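Local coordinates for protein transcription termination factor FttA (Pyrococcus horikoshii, PDB 3AF6) that probably terminates archaeal transcription as a zinc-dependent nuclease of the metallo-beta-lactamase superfamily that cuts nascent RNA, at residues Ile296-Gln299 with Gln300-Gly303; Cys624-Leu627 with Ala628-His632; Val442-Glu445 with Tyr446-Gly450; Gln161-Ser164 with Lys165-Arg168; Val207-Asp210 with Glu211-Val214. All coordinates share one frame; numbering follows the deposited sequence.

Contact 1 (Ile296-Gln299 with Gln300-Gly303); sequences IEIQ and QSNG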
loop_
_atom_site.group_PDB
_atom_site.type_symbol
_atom_site.label_atom_id
_atom_site.label_comp_id
_atom_site.label_asym_id
_atom_site.label_seq_id
_atom_site.Cartn_x
_atom_site.Cartn_y
_atom_site.Cartn_z
ATOM N N ILE A 296 -10.363 -1.216 13.070
ATOM C CA ILE A 296 -10.661 -1.318 14.488
ATOM C C ILE A 296 -11.942 -0.567 14.838
ATOM O O ILE A 296 -12.710 -0.998 15.709
ATOM C CB ILE A 296 -9.474 -0.845 15.371
ATOM C CG1 ILE A 296 -8.957 0.512 14.916
ATOM C CG2 ILE A 296 -8.361 -1.885 15.317
ATOM C CD1 ILE A 296 -7.693 0.950 15.651
ATOM N N GLU A 297 -12.196 0.536 14.141
ATOM C CA GLU A 297 -13.415 1.295 14.387
ATOM C C GLU A 297 -14.670 0.523 13.958
ATOM O O GLU A 297 -15.686 0.552 14.649
ATOM C CB GLU A 297 -13.354 2.644 13.672
ATOM C CG GLU A 297 -12.538 3.680 14.417
ATOM C CD GLU A 297 -12.346 4.958 13.620
ATOM O OE1 GLU A 297 -13.316 5.409 12.965
ATOM O OE2 GLU A 297 -11.227 5.517 13.661
ATOM N N ILE A 298 -14.614 -0.165 12.826
ATOM C CA ILE A 298 -15.787 -0.924 12.394
ATOM C C ILE A 298 -16.093 -2.028 13.423
ATOM O O ILE A 298 -17.259 -2.306 13.729
ATOM C CB ILE A 298 -15.573 -1.545 10.984
ATOM C CG1 ILE A 298 -15.257 -0.443 9.974
ATOM C CG2 ILE A 298 -16.814 -2.291 10.544
ATOM C CD1 ILE A 298 -16.150 0.779 10.090
ATOM N N GLN A 299 -15.041 -2.638 13.965
ATOM C CA GLN A 299 -15.193 -3.677 14.972
ATOM C C GLN A 299 -15.898 -3.128 16.214
ATOM O O GLN A 299 -16.842 -3.732 16.724
ATOM C CB GLN A 299 -13.826 -4.233 15.375
ATOM C CG GLN A 299 -13.237 -5.234 14.402
ATOM C CD GLN A 299 -11.892 -5.759 14.859
ATOM O OE1 GLN A 299 -10.927 -5.009 14.983
ATOM N NE2 GLN A 299 -11.823 -7.056 15.117
ATOM N N GLN A 300 -15.430 -1.982 16.694
ATOM C CA GLN A 300 -16.020 -1.360 17.871
ATOM C C GLN A 300 -17.460 -0.935 17.619
ATOM O O GLN A 300 -18.324 -1.121 18.474
ATOM C CB GLN A 300 -15.178 -0.159 18.307
ATOM C CG GLN A 300 -13.780 -0.545 18.760
ATOM C CD GLN A 300 -12.926 0.653 19.113
ATOM O OE1 GLN A 300 -12.672 1.512 18.275
ATOM N NE2 GLN A 300 -12.477 0.715 20.362
ATOM N N SER A 301 -17.729 -0.374 16.446
ATOM C CA SER A 301 -19.088 0.054 16.134
ATOM C C SER A 301 -19.980 -1.176 16.159
ATOM O O SER A 301 -21.197 -1.061 16.203
ATOM C CB SER A 301 -19.160 0.735 14.753
ATOM O OG SER A 301 -19.046 -0.199 13.690
ATOM N N ASN A 302 -19.358 -2.352 16.123
ATOM C CA ASN A 302 -20.082 -3.615 16.161
ATOM C C ASN A 302 -20.101 -4.204 17.567
ATOM O O ASN A 302 -20.529 -5.344 17.767
ATOM C CB ASN A 302 -19.446 -4.630 15.216
ATOM C CG ASN A 302 -20.059 -4.599 13.841
ATOM O OD1 ASN A 302 -21.233 -4.260 13.688
ATOM N ND2 ASN A 302 -19.277 -4.971 12.830
ATOM N N GLY A 303 -19.624 -3.428 18.534
ATOM C CA GLY A 303 -19.599 -3.892 19.907
ATOM C C GLY A 303 -18.619 -5.023 20.161
ATOM O O GLY A 303 -18.773 -5.766 21.135
#

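Contact 2 (Cys624-Leu627 with Ala628-His632); sequences CLDL and ATSIH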
loop_
_atom_site.group_PDB
_atom_site.type_symbol
_atom_site.label_atom_id
_atom_site.label_comp_id
_atom_site.label_asym_id
_atom_site.label_seq_id
_atom_site.Cartn_x
_atom_site.Cartn_y
_atom_site.Cartn_z
ATOM N N CYS A 624 -4.815 -22.466 -7.265
ATOM C CA CYS A 624 -3.357 -22.395 -7.195
ATOM C C CYS A 624 -2.797 -23.600 -7.910
ATOM O O CYS A 624 -1.806 -23.509 -8.643
ATOM C CB CYS A 624 -2.861 -22.402 -5.757
ATOM S SG CYS A 624 -3.334 -20.966 -4.801
ATOM N N LEU A 625 -3.454 -24.732 -7.688
ATOM C CA LEU A 625 -3.066 -25.996 -8.291
ATOM C C LEU A 625 -3.160 -25.884 -9.809
ATOM O O LEU A 625 -2.196 -26.160 -10.535
ATOM C CB LEU A 625 -3.998 -27.102 -7.800
ATOM C CG LEU A 625 -3.372 -28.487 -7.662
ATOM C CD1 LEU A 625 -2.912 -29.007 -9.007
ATOM C CD2 LEU A 625 -2.190 -28.382 -6.701
ATOM N N ASP A 626 -4.337 -25.461 -10.264
ATOM C CA ASP A 626 -4.652 -25.294 -11.680
ATOM C C ASP A 626 -3.619 -24.415 -12.401
ATOM O O ASP A 626 -3.023 -24.826 -13.402
ATOM C CB ASP A 626 -6.048 -24.675 -11.809
ATOM C CG ASP A 626 -6.621 -24.803 -13.209
ATOM O OD1 ASP A 626 -5.848 -24.660 -14.183
ATOM O OD2 ASP A 626 -7.847 -25.033 -13.335
ATOM N N LEU A 627 -3.409 -23.202 -11.887
ATOM C CA LEU A 627 -2.457 -22.286 -12.488
ATOM C C LEU A 627 -1.062 -22.907 -12.563
ATOM O O LEU A 627 -0.411 -22.870 -13.607
ATOM C CB LEU A 627 -2.424 -20.989 -11.686
ATOM C CG LEU A 627 -1.398 -19.926 -12.095
ATOM C CD1 LEU A 627 -1.588 -19.520 -13.568
ATOM C CD2 LEU A 627 -1.558 -18.735 -11.183
ATOM N N ALA A 628 -0.613 -23.482 -11.450
ATOM C CA ALA A 628 0.702 -24.117 -11.363
ATOM C C ALA A 628 0.846 -25.229 -12.397
ATOM O O ALA A 628 1.830 -25.279 -13.140
ATOM C CB ALA A 628 0.913 -24.682 -9.954
ATOM N N THR A 629 -0.135 -26.125 -12.426
ATOM C CA THR A 629 -0.136 -27.231 -13.371
ATOM C C THR A 629 -0.150 -26.680 -14.789
ATOM O O THR A 629 0.601 -27.143 -15.652
ATOM C CB THR A 629 -1.381 -28.125 -13.183
ATOM O OG1 THR A 629 -1.280 -28.833 -11.940
ATOM C CG2 THR A 629 -1.509 -29.113 -14.331
ATOM N N SER A 630 -1.001 -25.682 -15.018
ATOM C CA SER A 630 -1.128 -25.059 -16.329
ATOM C C SER A 630 0.160 -24.405 -16.818
ATOM O O SER A 630 0.543 -24.579 -17.970
ATOM C CB SER A 630 -2.226 -24.011 -16.306
ATOM O OG SER A 630 -3.404 -24.544 -15.753
ATOM N N ILE A 631 0.823 -23.642 -15.953
ATOM C CA ILE A 631 2.066 -22.978 -16.336
ATOM C C ILE A 631 3.105 -24.004 -16.779
ATOM O O ILE A 631 3.735 -23.860 -17.827
ATOM C CB ILE A 631 2.653 -22.159 -15.163
ATOM C CG1 ILE A 631 1.741 -20.970 -14.848
ATOM C CG2 ILE A 631 4.057 -21.690 -15.506
ATOM C CD1 ILE A 631 2.148 -20.195 -13.627
ATOM N N HIS A 632 3.276 -25.046 -15.973
ATOM C CA HIS A 632 4.244 -26.089 -16.277
ATOM C C HIS A 632 3.996 -26.743 -17.632
ATOM O O HIS A 632 4.913 -26.928 -18.433
ATOM C CB HIS A 632 4.205 -27.181 -15.214
ATOM C CG HIS A 632 5.136 -28.314 -15.504
ATOM N ND1 HIS A 632 6.507 -28.192 -15.405
ATOM C CD2 HIS A 632 4.899 -29.575 -15.937
ATOM C CE1 HIS A 632 7.072 -29.329 -15.765
ATOM N NE2 HIS A 632 6.119 -30.184 -16.092
#

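Contact 3 (Val442-Glu445 with Tyr446-Gly450); sequences VLEE and YARIG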
loop_
_atom_site.group_PDB
_atom_site.type_symbol
_atom_site.label_atom_id
_atom_site.label_comp_id
_atom_site.label_asym_id
_atom_site.label_seq_id
_atom_site.Cartn_x
_atom_site.Cartn_y
_atom_site.Cartn_z
ATOM N N VAL A 442 -14.713 5.439 -13.880
ATOM C CA VAL A 442 -15.651 5.011 -14.895
ATOM C C VAL A 442 -16.888 5.909 -14.916
ATOM O O VAL A 442 -17.308 6.337 -15.982
ATOM C CB VAL A 442 -16.085 3.551 -14.690
ATOM C CG1 VAL A 442 -17.179 3.195 -15.671
ATOM C CG2 VAL A 442 -14.900 2.636 -14.895
ATOM N N LEU A 443 -17.464 6.209 -13.756
ATOM C CA LEU A 443 -18.655 7.060 -13.723
ATOM C C LEU A 443 -18.357 8.539 -13.972
ATOM O O LEU A 443 -19.221 9.279 -14.440
ATOM C CB LEU A 443 -19.381 6.916 -12.385
ATOM C CG LEU A 443 -19.956 5.544 -12.040
ATOM C CD1 LEU A 443 -20.503 5.575 -10.619
ATOM C CD2 LEU A 443 -21.034 5.161 -13.022
ATOM N N GLU A 444 -17.134 8.962 -13.663
ATOM C CA GLU A 444 -16.730 10.355 -13.837
ATOM C C GLU A 444 -16.490 10.713 -15.311
ATOM O O GLU A 444 -16.722 11.847 -15.723
ATOM C CB GLU A 444 -15.479 10.635 -13.001
ATOM C CG GLU A 444 -15.146 12.109 -12.804
ATOM C CD GLU A 444 -14.527 12.755 -14.035
ATOM O OE1 GLU A 444 -13.541 12.202 -14.572
ATOM O OE2 GLU A 444 -15.020 13.824 -14.455
ATOM N N GLU A 445 -16.018 9.756 -16.106
ATOM C CA GLU A 445 -15.809 10.029 -17.520
ATOM C C GLU A 445 -17.167 9.930 -18.177
ATOM O O GLU A 445 -17.452 10.601 -19.167
ATOM C CB GLU A 445 -14.865 9.013 -18.166
ATOM C CG GLU A 445 -14.721 9.201 -19.684
ATOM C CD GLU A 445 -13.541 8.447 -20.268
ATOM O OE1 GLU A 445 -13.563 7.198 -20.254
ATOM O OE2 GLU A 445 -12.586 9.105 -20.740
ATOM N N TYR A 446 -18.008 9.080 -17.614
ATOM C CA TYR A 446 -19.340 8.893 -18.143
ATOM C C TYR A 446 -20.188 10.096 -17.764
ATOM O O TYR A 446 -21.199 10.383 -18.403
ATOM C CB TYR A 446 -19.949 7.622 -17.566
ATOM C CG TYR A 446 -21.384 7.420 -17.945
ATOM C CD1 TYR A 446 -21.746 7.148 -19.261
ATOM C CD2 TYR A 446 -22.389 7.529 -16.989
ATOM C CE1 TYR A 446 -23.084 6.992 -19.619
ATOM C CE2 TYR A 446 -23.729 7.372 -17.330
ATOM C CZ TYR A 446 -24.074 7.109 -18.646
ATOM O OH TYR A 446 -25.409 6.996 -18.984
ATOM N N ALA A 447 -19.768 10.794 -16.715
ATOM C CA ALA A 447 -20.481 11.974 -16.244
ATOM C C ALA A 447 -20.294 13.152 -17.202
ATOM O O ALA A 447 -21.257 13.825 -17.562
ATOM C CB ALA A 447 -19.992 12.352 -14.851
ATOM N N ARG A 448 -19.048 13.381 -17.608
ATOM C CA ARG A 448 -18.687 14.468 -18.508
ATOM C C ARG A 448 -19.311 14.415 -19.895
ATOM O O ARG A 448 -19.094 15.319 -20.701
ATOM C CB ARG A 448 -17.170 14.542 -18.661
ATOM C CG ARG A 448 -16.447 14.997 -17.413
ATOM C CD ARG A 448 -14.949 14.907 -17.597
ATOM N NE ARG A 448 -14.558 13.582 -18.068
ATOM C CZ ARG A 448 -13.305 13.141 -18.096
ATOM N NH1 ARG A 448 -12.318 13.921 -17.674
ATOM N NH2 ARG A 448 -13.039 11.924 -18.553
ATOM N N ILE A 449 -20.068 13.365 -20.189
ATOM C CA ILE A 449 -20.709 13.270 -21.494
ATOM C C ILE A 449 -22.225 13.158 -21.343
ATOM O O ILE A 449 -22.932 12.754 -22.267
ATOM C CB ILE A 449 -20.144 12.076 -22.327
ATOM C CG1 ILE A 449 -20.537 10.729 -21.708
ATOM C CG2 ILE A 449 -18.627 12.206 -22.428
ATOM C CD1 ILE A 449 -21.843 10.154 -22.238
ATOM N N GLY A 450 -22.714 13.527 -20.164
ATOM C CA GLY A 450 -24.142 13.489 -19.908
ATOM C C GLY A 450 -24.731 12.107 -19.717
ATOM O O GLY A 450 -25.340 11.540 -20.635
#

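Contact 4 (Gln161-Ser164 with Lys165-Arg168); sequences QTES and KDRR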
loop_
_atom_site.group_PDB
_atom_site.type_symbol
_atom_site.label_atom_id
_atom_site.label_comp_id
_atom_site.label_asym_id
_atom_site.label_seq_id
_atom_site.Cartn_x
_atom_site.Cartn_y
_atom_site.Cartn_z
ATOM N N GLN A 161 6.894 14.384 13.085
ATOM C CA GLN A 161 7.591 15.575 13.562
ATOM C C GLN A 161 7.576 15.720 15.082
ATOM O O GLN A 161 8.511 16.268 15.664
ATOM C CB GLN A 161 7.018 16.840 12.907
ATOM C CG GLN A 161 5.519 17.048 13.091
ATOM C CD GLN A 161 5.024 18.391 12.537
ATOM O OE1 GLN A 161 3.813 18.631 12.440
ATOM N NE2 GLN A 161 5.962 19.272 12.180
ATOM N N THR A 162 6.526 15.223 15.728
ATOM C CA THR A 162 6.437 15.320 17.181
ATOM C C THR A 162 7.022 14.083 17.845
ATOM O O THR A 162 6.772 13.821 19.021
ATOM C CB THR A 162 4.973 15.484 17.654
ATOM O OG1 THR A 162 4.203 14.356 17.227
ATOM C CG2 THR A 162 4.361 16.755 17.081
ATOM N N GLU A 163 7.803 13.323 17.085
ATOM C CA GLU A 163 8.426 12.104 17.589
ATOM C C GLU A 163 9.842 11.987 17.044
ATOM O O GLU A 163 10.441 10.916 17.097
ATOM C CB GLU A 163 7.625 10.875 17.148
ATOM C CG GLU A 163 6.274 10.673 17.829
ATOM C CD GLU A 163 6.387 9.937 19.152
ATOM O OE1 GLU A 163 5.397 9.288 19.564
ATOM O OE2 GLU A 163 7.464 10.011 19.784
ATOM N N SER A 164 10.363 13.091 16.517
ATOM C CA SER A 164 11.705 13.122 15.945
ATOM C C SER A 164 12.721 12.363 16.788
ATOM O O SER A 164 13.578 11.661 16.254
ATOM C CB SER A 164 12.171 14.569 15.766
ATOM O OG SER A 164 12.259 15.237 17.011
ATOM N N LYS A 165 12.626 12.506 18.107
ATOM C CA LYS A 165 13.543 11.820 19.010
ATOM C C LYS A 165 13.616 10.326 18.704
ATOM O O LYS A 165 14.644 9.832 18.238
ATOM C CB LYS A 165 13.114 12.026 20.467
ATOM C CG LYS A 165 13.941 13.058 21.223
ATOM C CD LYS A 165 13.857 14.430 20.569
ATOM C CE LYS A 165 14.750 15.437 21.278
ATOM N NZ LYS A 165 14.640 16.793 20.671
ATOM N N ASP A 166 12.522 9.614 18.964
ATOM C CA ASP A 166 12.469 8.179 18.716
ATOM C C ASP A 166 12.905 7.790 17.305
ATOM O O ASP A 166 13.827 6.996 17.135
ATOM C CB ASP A 166 11.057 7.639 18.964
ATOM C CG ASP A 166 10.653 7.703 20.426
ATOM O OD1 ASP A 166 11.532 7.526 21.297
ATOM O OD2 ASP A 166 9.451 7.912 20.699
ATOM N N ARG A 167 12.247 8.352 16.296
ATOM C CA ARG A 167 12.577 8.024 14.916
ATOM C C ARG A 167 14.073 8.025 14.640
ATOM O O ARG A 167 14.571 7.185 13.894
ATOM C CB ARG A 167 11.868 8.972 13.951
ATOM C CG ARG A 167 12.214 8.712 12.488
ATOM C CD ARG A 167 11.001 8.895 11.588
ATOM N NE ARG A 167 10.280 7.643 11.365
ATOM C CZ ARG A 167 10.608 6.739 10.446
ATOM N NH1 ARG A 167 9.890 5.631 10.327
ATOM N NH2 ARG A 167 11.637 6.943 9.634
ATOM N N ARG A 168 14.789 8.963 15.246
ATOM C CA ARG A 168 16.232 9.061 15.068
ATOM C C ARG A 168 16.891 7.838 15.708
ATOM O O ARG A 168 17.776 7.208 15.128
ATOM C CB ARG A 168 16.740 10.335 15.743
ATOM C CG ARG A 168 18.177 10.727 15.419
ATOM C CD ARG A 168 18.651 11.822 16.380
ATOM N NE ARG A 168 17.595 12.798 16.664
ATOM C CZ ARG A 168 17.611 13.653 17.686
ATOM N NH1 ARG A 168 18.636 13.662 18.534
ATOM N NH2 ARG A 168 16.591 14.488 17.873
#

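Contact 5 (Val207-Asp210 with Glu211-Val214); sequences VQTD and ESFV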
loop_
_atom_site.group_PDB
_atom_site.type_symbol
_atom_site.label_atom_id
_atom_site.label_comp_id
_atom_site.label_asym_id
_atom_site.label_seq_id
_atom_site.Cartn_x
_atom_site.Cartn_y
_atom_site.Cartn_z
ATOM N N VAL A 207 10.848 -15.321 4.603
ATOM C CA VAL A 207 12.032 -15.649 3.806
ATOM C C VAL A 207 13.188 -15.871 4.761
ATOM O O VAL A 207 13.436 -15.038 5.627
ATOM C CB VAL A 207 12.416 -14.510 2.817
ATOM C CG1 VAL A 207 13.660 -14.898 2.051
ATOM C CG2 VAL A 207 11.269 -14.242 1.853
ATOM N N GLN A 208 13.888 -16.992 4.600
ATOM C CA GLN A 208 15.010 -17.325 5.475
ATOM C C GLN A 208 16.326 -17.589 4.763
ATOM O O GLN A 208 16.355 -18.109 3.637
ATOM C CB GLN A 208 14.729 -18.602 6.278
ATOM C CG GLN A 208 13.363 -18.744 6.896
ATOM C CD GLN A 208 13.135 -20.156 7.399
ATOM O OE1 GLN A 208 13.950 -20.704 8.130
ATOM N NE2 GLN A 208 12.020 -20.751 7.006
ATOM N N THR A 209 17.410 -17.247 5.461
ATOM C CA THR A 209 18.778 -17.527 5.030
ATOM C C THR A 209 19.481 -17.787 6.366
ATOM O O THR A 209 18.910 -17.526 7.422
ATOM C CB THR A 209 19.475 -16.339 4.338
ATOM O OG1 THR A 209 19.747 -15.318 5.305
ATOM C CG2 THR A 209 18.621 -15.796 3.201
ATOM N N ASP A 210 20.697 -18.311 6.334
ATOM C CA ASP A 210 21.424 -18.549 7.572
ATOM C C ASP A 210 21.817 -17.226 8.230
ATOM O O ASP A 210 22.319 -17.202 9.352
ATOM C CB ASP A 210 22.686 -19.378 7.314
ATOM C CG ASP A 210 23.592 -18.777 6.239
ATOM O OD1 ASP A 210 24.827 -18.919 6.367
ATOM O OD2 ASP A 210 23.088 -18.184 5.260
ATOM N N GLU A 211 21.568 -16.119 7.542
ATOM C CA GLU A 211 21.943 -14.829 8.091
ATOM C C GLU A 211 20.781 -13.905 8.382
ATOM O O GLU A 211 20.901 -13.018 9.220
ATOM C CB GLU A 211 22.905 -14.115 7.133
ATOM C CG GLU A 211 23.477 -12.790 7.650
ATOM C CD GLU A 211 24.193 -12.932 8.994
ATOM O OE1 GLU A 211 24.707 -14.037 9.279
ATOM O OE2 GLU A 211 24.254 -11.941 9.758
ATOM N N SER A 212 19.647 -14.114 7.722
ATOM C CA SER A 212 18.553 -13.183 7.918
ATOM C C SER A 212 17.143 -13.727 7.837
ATOM O O SER A 212 16.909 -14.874 7.466
ATOM C CB SER A 212 18.676 -12.054 6.894
ATOM O OG SER A 212 20.002 -11.573 6.809
ATOM N N PHE A 213 16.207 -12.844 8.157
ATOM C CA PHE A 213 14.796 -13.156 8.121
ATOM C C PHE A 213 14.003 -11.909 7.748
ATOM O O PHE A 213 14.208 -10.822 8.311
ATOM C CB PHE A 213 14.328 -13.665 9.488
ATOM C CG PHE A 213 14.871 -15.008 9.844
ATOM C CD1 PHE A 213 14.438 -16.146 9.168
ATOM C CD2 PHE A 213 15.806 -15.146 10.868
ATOM C CE1 PHE A 213 14.927 -17.411 9.509
ATOM C CE2 PHE A 213 16.299 -16.401 11.220
ATOM C CZ PHE A 213 15.858 -17.540 10.537
ATOM N N VAL A 214 13.112 -12.068 6.781
ATOM C CA VAL A 214 12.255 -10.978 6.362
ATOM C C VAL A 214 10.849 -11.533 6.166
ATOM O O VAL A 214 10.659 -12.662 5.691
ATOM C CB VAL A 214 12.728 -10.311 5.042
ATOM C CG1 VAL A 214 14.123 -9.740 5.206
ATOM C CG2 VAL A 214 12.680 -11.307 3.919
#

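Contact 1 (Ile296-Gln299 with Gln300-Gly303)
The amides of Q300 and S301 reach back one helical turn, Q300 N to I296 O at 3.1 Å and S301 N to E297 O at 2.9 Å, each with an N-H...O angle of 162°, and these two bonds continue the ladder of helix 282-301. The Q300 side chain runs back past the first of these acceptors, I296 O. Its CG stands beside the backbone N, which brings this methylene to 3.3 Å from I296 O, and the extended chain then carries OE1 alongside the backbone of E297, 4.0 Å from E297 CA. Beyond this turn the Q300 side chain also touches P306 and R309. The helix closes in a Schellman motif, with G303 at positive phi as the C' residue: G303 N is bonded to Q300 O, and the backbone N of the residue that follows G303 returns to Q299 O. Near this end a side chain joins in the bonding. The hydroxyl of S301 is turned between its own backbone N and carbonyl carbon (chi1 73°) and donates to I298 O across 2.8 Å, approaching from the flank of the oxygen with a C=O...OG angle of 116°. N302 follows with its CB directed at the preceding turn, and its ND2 comes to 4.3 Å from I298 CG2 in a loose contact of amide and methyl. Elsewhere, Q299 OE1 accepts a bond from L307 N, while the buried I296 packs on Y308 and on P310 and I313 of helix 310-319.

Contact 2 (Cys624-Leu627 with Ala628-His632)
T629 N reaches back to L625 O (2.8 Å, 170°), and the same helical ladder holds A628 N to C624 O, S630 N to D626 O and I631 N to L627 O. Hydroxyls add to these backbone bonds. T629 OG1, beside its own backbone N (chi1 -69°), donates to L625 O at 3.2 Å from above the carbonyl plane, so this oxygen is gripped by two donors from one residue; the methyl L625 CD1 lies beside the hydroxyl, 3.4 Å from T629 OG1. S630 OG also turns back toward D626 O, although the modelled separation is too short to be trusted in detail; D626 OD1 lies 2.9 Å from the same hydroxyl, S630 OG. The stronger partner of D626 is R597, which makes a salt bridge to OD1. Apolar contact is made by L627 CD1 and I631 CD1, which meet at 3.8 Å, the two side chains crossing at a slant. C624 lies about 6 Å, side chain to side chain, from the zinc ligand H618. Helix 621-635 is the connecting helix of a beta-alpha-beta crossover from strand 613-617 to the parallel strand 638-640, and L627 and I631 press on L600, M601 and V604 of helix 597-606 and on T616 and I614 of strand 613-617.

Contact 3 (Val442-Glu445 with Tyr446-Gly450)
Near the C-terminal end of helix 435-447, in the beta-CASP region, the chain passes into a type I turn, A447 to G450, and a small salt-bridge network of E444, E445 and R448 spans the junction. The backbone bonds slacken here: Y446 N to V442 O is 3.3 Å, and those of A447 N to L443 O and R448 N to E444 O are weak. E444 turns its chain back at chi2 (-76°) and places OE1 over the centre of the R448 guanidinium, 3.6 Å above its plane, with the carboxylate tilted 73° to it. Its OE2 lies 3.7 Å from R448 NE, a long salt bridge. E445 arrives from another direction: CG sits at the guanidinium edge, in its plane and 3.4 Å from R448 NH2, and E445 OE2 makes a salt bridge to the same nitrogen at 3.6 Å. E445 OE1 makes a salt bridge to R374, while R448 NH1 has a weak bond to Y489 OH. Elsewhere Y446 and L443 pack on I413 of helix 405-420. Because E444 OE2 stands well out of the guanidinium plane, no N-H points at it; this arm of the network rests on attraction between charges, which probably makes it less directional than a bidentate pair would be.

Contact 4 (Gln161-Ser164 with Lys165-Arg168)
E163 and D166 bring their carboxylates together at the start of helix 164-178, with a modelled separation of 3.0 Å between two acceptors, E163 OE2 and D166 OD2. The E163 chain sets out beside its backbone N and bends at chi2 (-85°), which swings the acid group forward to the first turn, where the two side chains cross at an angle with their carboxylate planes 42° apart. K318 NZ stands in range of both acids, as a long, weak ion pair with E163 OE1 and another with D166 OD2, and its positive charge would probably moderate the meeting of like charges. E163 occupies the N-cap position, and its part in the helix is played by the backbone: E163 O receives R167 N at 3.2 Å, with an N-H...O angle of 161°, and S164 O receives R168 N at 3.1 Å. The hydroxyl of S164 comes to 4.0 Å from the aliphatic chain of K165, OG to CD. R168 lies alongside the same turn, CB 3.5 Å from S164 O, and its guanidinium meets that oxygen obliquely at longer range. R167 leads its end elsewhere, where NH1 makes weak bonds to the backbone oxygens of K318 and T320. Before E163, T162 leaves helix 151-161, its OG1 bonded to Q158 O. The bend between helices 151-161 and 164-178 of the KH region thus falls at T162 and E163, K165-R168 lie at the start of the second helix, and weak polar links to K318 and T320 connect this corner with helix 310-319 and strand 320-322 of the metallo-beta-lactamase part.

Contact 5 (Val207-Asp210 with Glu211-Val214)
T209 and its neighbours E211 and S212 meet through a single hydroxyl: T209 OG1 accepts S212 N at 2.7 Å and E211 N at 3.0 Å. OG1 reaches both because a chi1 of 70° tucks it in toward the turn around D210-S212, and the bond to E211 N makes this an ST turn. The backbone supplies a further link here, T209 N to S212 O at 3.1 Å. Next comes the paired part of the beta hairpin formed by strands 204-209 and 213-216. V207 and V214 are an antiparallel hydrogen-bonded pair, V207 N to V214 O at 2.9 Å being almost straight (177°), with the return bond from V214 N to V207 O. Their side chains lie side by side and point the same way, V207 CB touching V214 CG2 at 3.4 Å. Q208 and F213 form the non-hydrogen-bonded pair on the other face of the sheet, where Q208 CG abuts the edge of the phenyl ring, in its plane and 3.3 Å from F213 CE1. The amide is tilted 32° to the ring, and its OE1 has a weak bond to R190. In the shell beyond, D334 holds the turn through hydrogen bonds between its two carboxylate oxygens and the hydroxyls of T209 and S212, and S332 also bonds to the latter. D210 is fixed by Y184 and the backbone N of R187, E211 by a salt bridge to R180. V207 and V214 press on L353 of strand 349-355, the facing sheet of the metallo-beta-lactamase sandwich, while F213 N is tied to D250.

Each of the five contacts joins adjoining residues, and along the chain they stand in series; none nests in or crosses another. From the N terminus, contact 4 closes the bend between two helices of the KH region, and contact 5 then closes a hairpin in one sheet of the metallo-beta-lactamase part. Contact 1 ends a helix in that same part, about 23 Å from contact 5 at the nearest atoms. The chain next enters the beta-CASP region, where contact 3 closes the end of a helix, and returns to the metallo-beta-lactamase part for contact 2, a helix between two parallel strands. Contacts 3 and 5 lie farthest apart, about 50 Å between centres.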